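Local coordinates for protein monovalent Na+/H+ antiporter subunit A (Dietzia sp. DQ12-45-1b, PDB 7D3U) that forms a large membrane subunit of a bacterial Mrp complex, a sodium/proton pump, and probably takes part in antiport of monovalent cations against protons, at residues V204-A209 / I247-R252; A843-V848 / G914-D919. All blocks are in the same frame, centred on the assembly; numbering follows the deposited sequence.

In the fold
Contact 1 joins helices 196-213 and 243-252 in a buried contact within the NADH:quinone oxidoreductase/Mrp antiporter family region, the part shared with complex I. Contact 2 comes much later in the chain; its segment 843-848 belongs to the region related to MnhB, and the connection between helices 821-837 and 850-866 meets the tail that follows helix 890-912. The two lie in series, contact 1 closing before contact 2 opens, on opposite sides of the chain's centre. Their centres are about 77 Å apart and their nearest atoms about 64 Å; they share no helix and do not touch. One is apolar helix packing, the other a charged surface contact, in two separate helical regions of one long subunit.

Contact 1: residues V204-A209 / I247-R252; sequences VLIAMA and IYLLLR
Apolar contacts carry the pairing of segments 204-209 and 247-252, short helical pieces whose directions, nearly antiparallel, differ by 155°. The axes of these segments approach to 9.7 Å. I206 is central: its CG2, anti to the backbone N, touches L250 CD2 at 4.0 Å and L249 CD2 at 4.1 Å; the side chain crosses that of L249 obliquely and slides past that of L250 in the opposite direction. L249 holds CG anti to its backbone N (chi1 -170°), and the same CD2 methyl meets the CB of A209 at 4.3 Å, where a small residue suits because CB itself touches. A207 turns its CB away, and that direction lets L250 CD2 come within 4.4 Å of A207 CA. W263 of helix 261-284 packs on I206 and L250, L167 of helix 166-178 on A209 and L249.

Polar groups bond elsewhere: backbone bonds such as M208 N to V204 O and R252 N to Y248 O pair main-chain groups within each helix, and R252 forms a salt bridge with D70. Branched aliphatic chains and alanines thus meet by van der Waals packing alone, with no polar bond between the two segments, consistent with a buried membrane joint where no charge needs neutralising.

Contact 2: residues A843-V848 / G914-D919; sequences AARIRV and GDDRSD
The NE of R845 is the best-held polar atom, gripped by one salt bridge, to D910 OD1 on helix 890-912; a second carboxylate, D919, brings the count for the whole guanidinium to two. D919 reaches tip to tip, with its OD2 3.2 Å from R845 NH2. That oxygen stands 3.1 Å above the guanidinium plane, offset toward its rim, and the two flat groups are turned 83° apart, so the attraction is between charges, without a directed hydrogen bond. A bend at chi3 (78°) in the otherwise extended arginine chain sets the guanidinium there.

D916 meets the stem of R845 instead, crossing it obliquely: its OD2 lies 3.1 Å from R845 CD, and stays 4.5 Å from R845 NE, too long to count as a salt bridge. Arginine suits this place because its long chain lays methylenes along D916 while its broad charged end meets both D910 and D919. R847 NH2 approaches the same D916 OD2 at 4.1 Å, also too far, and makes a weak hydrogen bond to K842 O. The two nearby arginines would probably keep D916 ionised.

In the fold, the connection between helices 821-837 and 850-866 here meets the irregular tail after helix 890-912, where R917 is the centre of an inverse gamma turn, D916 to S918. An alanine at R845 would take away the guanidinium that D910 and D919 share, together with the stem along D916, and would probably loosen the connection's hold on the tail and on helix 890-912. Beside these charges, the small A844 packs against R85 of subunit F, a neighbouring chain, and D915 N is hydrogen-bonded to D841 OD2.

Contact 1: residues V204-A209 / I247-R252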
loop_
_atom_site.group_PDB
_atom_site.type_symbol
_atom_site.label_atom_id
_atom_site.label_comp_id
_atom_site.label_asym_id
_atom_site.label_seq_id
_atom_site.Cartn_x
_atom_site.Cartn_y
_atom_site.Cartn_z
ATOM N N VAL B 204 27.560 -18.067 23.388
ATOM C CA VAL B 204 26.296 -18.758 23.159
ATOM C C VAL B 204 25.858 -18.604 21.707
ATOM O O VAL B 204 25.443 -19.576 21.062
ATOM C CB VAL B 204 25.221 -18.245 24.134
ATOM C CG1 VAL B 204 23.838 -18.595 23.628
ATOM C CG2 VAL B 204 25.444 -18.835 25.510
ATOM N N LEU B 205 25.966 -17.390 21.163
ATOM C CA LEU B 205 25.551 -17.160 19.783
ATOM C C LEU B 205 26.390 -17.974 18.808
ATOM O O LEU B 205 25.856 -18.567 17.866
ATOM C CB LEU B 205 25.642 -15.673 19.447
ATOM C CG LEU B 205 24.577 -14.777 20.070
ATOM C CD1 LEU B 205 24.742 -13.358 19.574
ATOM C CD2 LEU B 205 23.190 -15.297 19.754
ATOM N N ILE B 206 27.701 -18.042 19.029
ATOM C CA ILE B 206 28.554 -18.761 18.091
ATOM C C ILE B 206 28.407 -20.269 18.254
ATOM O O ILE B 206 28.455 -21.009 17.264
ATOM C CB ILE B 206 30.009 -18.298 18.254
ATOM C CG1 ILE B 206 30.224 -17.016 17.458
ATOM C CG2 ILE B 206 30.980 -19.368 17.798
ATOM C CD1 ILE B 206 31.453 -16.271 17.852
ATOM N N ALA B 207 28.204 -20.754 19.481
ATOM C CA ALA B 207 27.919 -22.169 19.667
ATOM C C ALA B 207 26.630 -22.559 18.958
ATOM O O ALA B 207 26.559 -23.618 18.326
ATOM C CB ALA B 207 27.839 -22.500 21.155
ATOM N N MET B 208 25.605 -21.707 19.033
ATOM C CA MET B 208 24.382 -21.987 18.289
ATOM C C MET B 208 24.602 -21.872 16.786
ATOM O O MET B 208 23.948 -22.579 16.011
ATOM C CB MET B 208 23.265 -21.049 18.738
ATOM C CG MET B 208 22.809 -21.276 20.166
ATOM S SD MET B 208 22.621 -23.024 20.556
ATOM C CE MET B 208 22.090 -22.930 22.263
ATOM N N ALA B 209 25.512 -20.997 16.357
ATOM C CA ALA B 209 25.783 -20.854 14.932
ATOM C C ALA B 209 26.567 -22.036 14.382
ATOM O O ALA B 209 26.510 -22.309 13.179
ATOM C CB ALA B 209 26.542 -19.554 14.669
ATOM N N ILE B 247 32.816 -26.573 12.846
ATOM C CA ILE B 247 33.969 -26.942 13.658
ATOM C C ILE B 247 35.118 -25.972 13.425
ATOM O O ILE B 247 35.839 -25.610 14.361
ATOM C CB ILE B 247 34.376 -28.395 13.370
ATOM C CG1 ILE B 247 33.265 -29.334 13.829
ATOM C CG2 ILE B 247 35.676 -28.734 14.066
ATOM C CD1 ILE B 247 33.654 -30.771 13.799
ATOM N N TYR B 248 35.300 -25.516 12.186
ATOM C CA TYR B 248 36.292 -24.481 11.932
ATOM C C TYR B 248 35.912 -23.184 12.625
ATOM O O TYR B 248 36.784 -22.440 13.082
ATOM C CB TYR B 248 36.461 -24.245 10.433
ATOM C CG TYR B 248 37.167 -22.945 10.133
ATOM C CD1 TYR B 248 38.544 -22.844 10.239
ATOM C CD2 TYR B 248 36.455 -21.813 9.762
ATOM C CE1 TYR B 248 39.194 -21.660 9.979
ATOM C CE2 TYR B 248 37.097 -20.624 9.500
ATOM C CZ TYR B 248 38.467 -20.553 9.608
ATOM O OH TYR B 248 39.114 -19.370 9.347
ATOM N N LEU B 249 34.615 -22.883 12.697
ATOM C CA LEU B 249 34.190 -21.683 13.407
ATOM C C LEU B 249 34.474 -21.800 14.898
ATOM O O LEU B 249 34.893 -20.826 15.534
ATOM C CB LEU B 249 32.707 -21.423 13.166
ATOM C CG LEU B 249 32.213 -20.069 13.663
ATOM C CD1 LEU B 249 32.702 -18.974 12.741
ATOM C CD2 LEU B 249 30.702 -20.052 13.767
ATOM N N LEU B 250 34.251 -22.982 15.474
ATOM C CA LEU B 250 34.567 -23.187 16.883
ATOM C C LEU B 250 36.070 -23.174 17.129
ATOM O O LEU B 250 36.514 -22.797 18.218
ATOM C CB LEU B 250 33.964 -24.499 17.375
ATOM C CG LEU B 250 32.440 -24.531 17.374
ATOM C CD1 LEU B 250 31.927 -25.757 18.083
ATOM C CD2 LEU B 250 31.889 -23.279 18.019
ATOM N N LEU B 251 36.863 -23.585 16.140
ATOM C CA LEU B 251 38.312 -23.579 16.300
ATOM C C LEU B 251 38.880 -22.175 16.158
ATOM O O LEU B 251 39.816 -21.806 16.874
ATOM C CB LEU B 251 38.951 -24.515 15.275
ATOM C CG LEU B 251 39.308 -25.916 15.765
ATOM C CD1 LEU B 251 39.515 -26.850 14.592
ATOM C CD2 LEU B 251 40.547 -25.864 16.626
ATOM N N ARG B 252 38.326 -21.380 15.242
ATOM C CA ARG B 252 38.808 -20.018 15.044
ATOM C C ARG B 252 38.494 -19.148 16.250
ATOM O O ARG B 252 39.378 -18.473 16.789
ATOM C CB ARG B 252 38.189 -19.424 13.780
ATOM C CG ARG B 252 38.590 -17.988 13.513
ATOM C CD ARG B 252 40.098 -17.834 13.481
ATOM N NE ARG B 252 40.667 -18.339 12.237
ATOM C CZ ARG B 252 41.015 -17.568 11.212
ATOM N NH1 ARG B 252 40.851 -16.256 11.284
ATOM N NH2 ARG B 252 41.525 -18.110 10.116
#

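Contact 2: residues A843-V848 / G914-D919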
loop_
_atom_site.group_PDB
_atom_site.type_symbol
_atom_site.label_atom_id
_atom_site.label_comp_id
_atom_site.label_asym_id
_atom_site.label_seq_id
_atom_site.Cartn_x
_atom_site.Cartn_y
_atom_site.Cartn_z
ATOM N N ALA B 843 -32.193 10.266 -25.183
ATOM C CA ALA B 843 -31.820 11.650 -25.439
ATOM C C ALA B 843 -30.963 12.237 -24.327
ATOM O O ALA B 843 -30.285 13.244 -24.552
ATOM C CB ALA B 843 -33.072 12.503 -25.638
ATOM N N ALA B 844 -30.972 11.631 -23.139
ATOM C CA ALA B 844 -30.240 12.174 -22.001
ATOM C C ALA B 844 -28.736 11.972 -22.101
ATOM O O ALA B 844 -28.000 12.551 -21.297
ATOM C CB ALA B 844 -30.750 11.550 -20.704
ATOM N N ARG B 845 -28.262 11.173 -23.051
ATOM C CA ARG B 845 -26.836 10.918 -23.176
ATOM C C ARG B 845 -26.131 12.139 -23.749
ATOM O O ARG B 845 -26.509 12.647 -24.809
ATOM C CB ARG B 845 -26.586 9.700 -24.061
ATOM C CG ARG B 845 -26.709 8.377 -23.336
ATOM C CD ARG B 845 -26.109 7.252 -24.155
ATOM N NE ARG B 845 -24.654 7.227 -24.076
ATOM C CZ ARG B 845 -23.969 6.420 -23.274
ATOM N NH1 ARG B 845 -24.610 5.575 -22.481
ATOM N NH2 ARG B 845 -22.645 6.458 -23.266
ATOM N N ILE B 846 -25.109 12.613 -23.040
ATOM C CA ILE B 846 -24.298 13.719 -23.533
ATOM C C ILE B 846 -23.575 13.262 -24.793
ATOM O O ILE B 846 -22.765 12.328 -24.757
ATOM C CB ILE B 846 -23.311 14.196 -22.463
ATOM C CG1 ILE B 846 -23.954 14.133 -21.077
ATOM C CG2 ILE B 846 -22.847 15.609 -22.761
ATOM C CD1 ILE B 846 -25.068 15.132 -20.877
ATOM N N ARG B 847 -23.863 13.922 -25.915
ATOM C CA ARG B 847 -23.375 13.496 -27.221
ATOM C C ARG B 847 -22.112 14.231 -27.652
ATOM O O ARG B 847 -21.914 14.460 -28.852
ATOM C CB ARG B 847 -24.473 13.669 -28.270
ATOM C CG ARG B 847 -25.616 12.682 -28.131
ATOM C CD ARG B 847 -25.251 11.330 -28.720
ATOM N NE ARG B 847 -25.817 10.229 -27.948
ATOM C CZ ARG B 847 -27.092 9.855 -28.001
ATOM N NH1 ARG B 847 -27.943 10.492 -28.793
ATOM N NH2 ARG B 847 -27.516 8.840 -27.261
ATOM N N VAL B 848 -21.257 14.609 -26.710
ATOM C CA VAL B 848 -19.987 15.249 -27.041
ATOM C C VAL B 848 -18.856 14.311 -26.639
ATOM O O VAL B 848 -19.033 13.489 -25.728
ATOM C CB VAL B 848 -19.850 16.615 -26.350
ATOM C CG1 VAL B 848 -21.026 17.504 -26.706
ATOM C CG2 VAL B 848 -19.746 16.440 -24.847
ATOM N N GLY B 914 -28.917 6.748 -16.454
ATOM C CA GLY B 914 -29.675 5.736 -17.157
ATOM C C GLY B 914 -28.839 4.509 -17.487
ATOM O O GLY B 914 -27.741 4.300 -16.971
ATOM N N ASP B 915 -29.391 3.684 -18.378
ATOM C CA ASP B 915 -28.701 2.492 -18.851
ATOM C C ASP B 915 -28.284 2.627 -20.309
ATOM O O ASP B 915 -27.089 2.582 -20.612
ATOM C CB ASP B 915 -29.600 1.263 -18.663
ATOM C CG ASP B 915 -29.760 0.876 -17.207
ATOM O OD1 ASP B 915 -28.970 1.361 -16.370
ATOM O OD2 ASP B 915 -30.675 0.084 -16.896
ATOM N N ASP B 916 -29.249 2.816 -21.206
ATOM C CA ASP B 916 -29.036 3.187 -22.608
ATOM C C ASP B 916 -27.827 2.473 -23.216
ATOM O O ASP B 916 -26.870 3.090 -23.684
ATOM C CB ASP B 916 -28.904 4.702 -22.743
ATOM C CG ASP B 916 -28.981 5.174 -24.184
ATOM O OD1 ASP B 916 -28.980 4.334 -25.105
ATOM O OD2 ASP B 916 -29.073 6.399 -24.393
ATOM N N ARG B 917 -27.878 1.142 -23.193
ATOM C CA ARG B 917 -26.828 0.325 -23.803
ATOM C C ARG B 917 -26.958 0.440 -25.318
ATOM O O ARG B 917 -27.622 -0.356 -25.986
ATOM C CB ARG B 917 -26.921 -1.122 -23.342
ATOM C CG ARG B 917 -26.651 -1.338 -21.867
ATOM C CD ARG B 917 -27.392 -2.560 -21.365
ATOM N NE ARG B 917 -26.939 -3.769 -22.045
ATOM C CZ ARG B 917 -26.378 -4.804 -21.430
ATOM N NH1 ARG B 917 -26.201 -4.781 -20.117
ATOM N NH2 ARG B 917 -25.993 -5.863 -22.130
ATOM N N SER B 918 -26.313 1.474 -25.870
ATOM C CA SER B 918 -26.445 1.793 -27.287
ATOM C C SER B 918 -25.100 2.001 -27.979
ATOM O O SER B 918 -25.065 2.566 -29.077
ATOM C CB SER B 918 -27.319 3.031 -27.481
ATOM O OG SER B 918 -27.274 3.479 -28.824
ATOM N N ASP B 919 -23.987 1.570 -27.377
ATOM C CA ASP B 919 -22.667 1.746 -27.991
ATOM C C ASP B 919 -21.925 0.410 -28.007
ATOM O O ASP B 919 -21.034 0.184 -27.184
ATOM C CB ASP B 919 -21.864 2.815 -27.246
ATOM C CG ASP B 919 -22.680 4.051 -26.931
ATOM O OD1 ASP B 919 -23.451 4.498 -27.804
ATOM O OD2 ASP B 919 -22.548 4.578 -25.806
#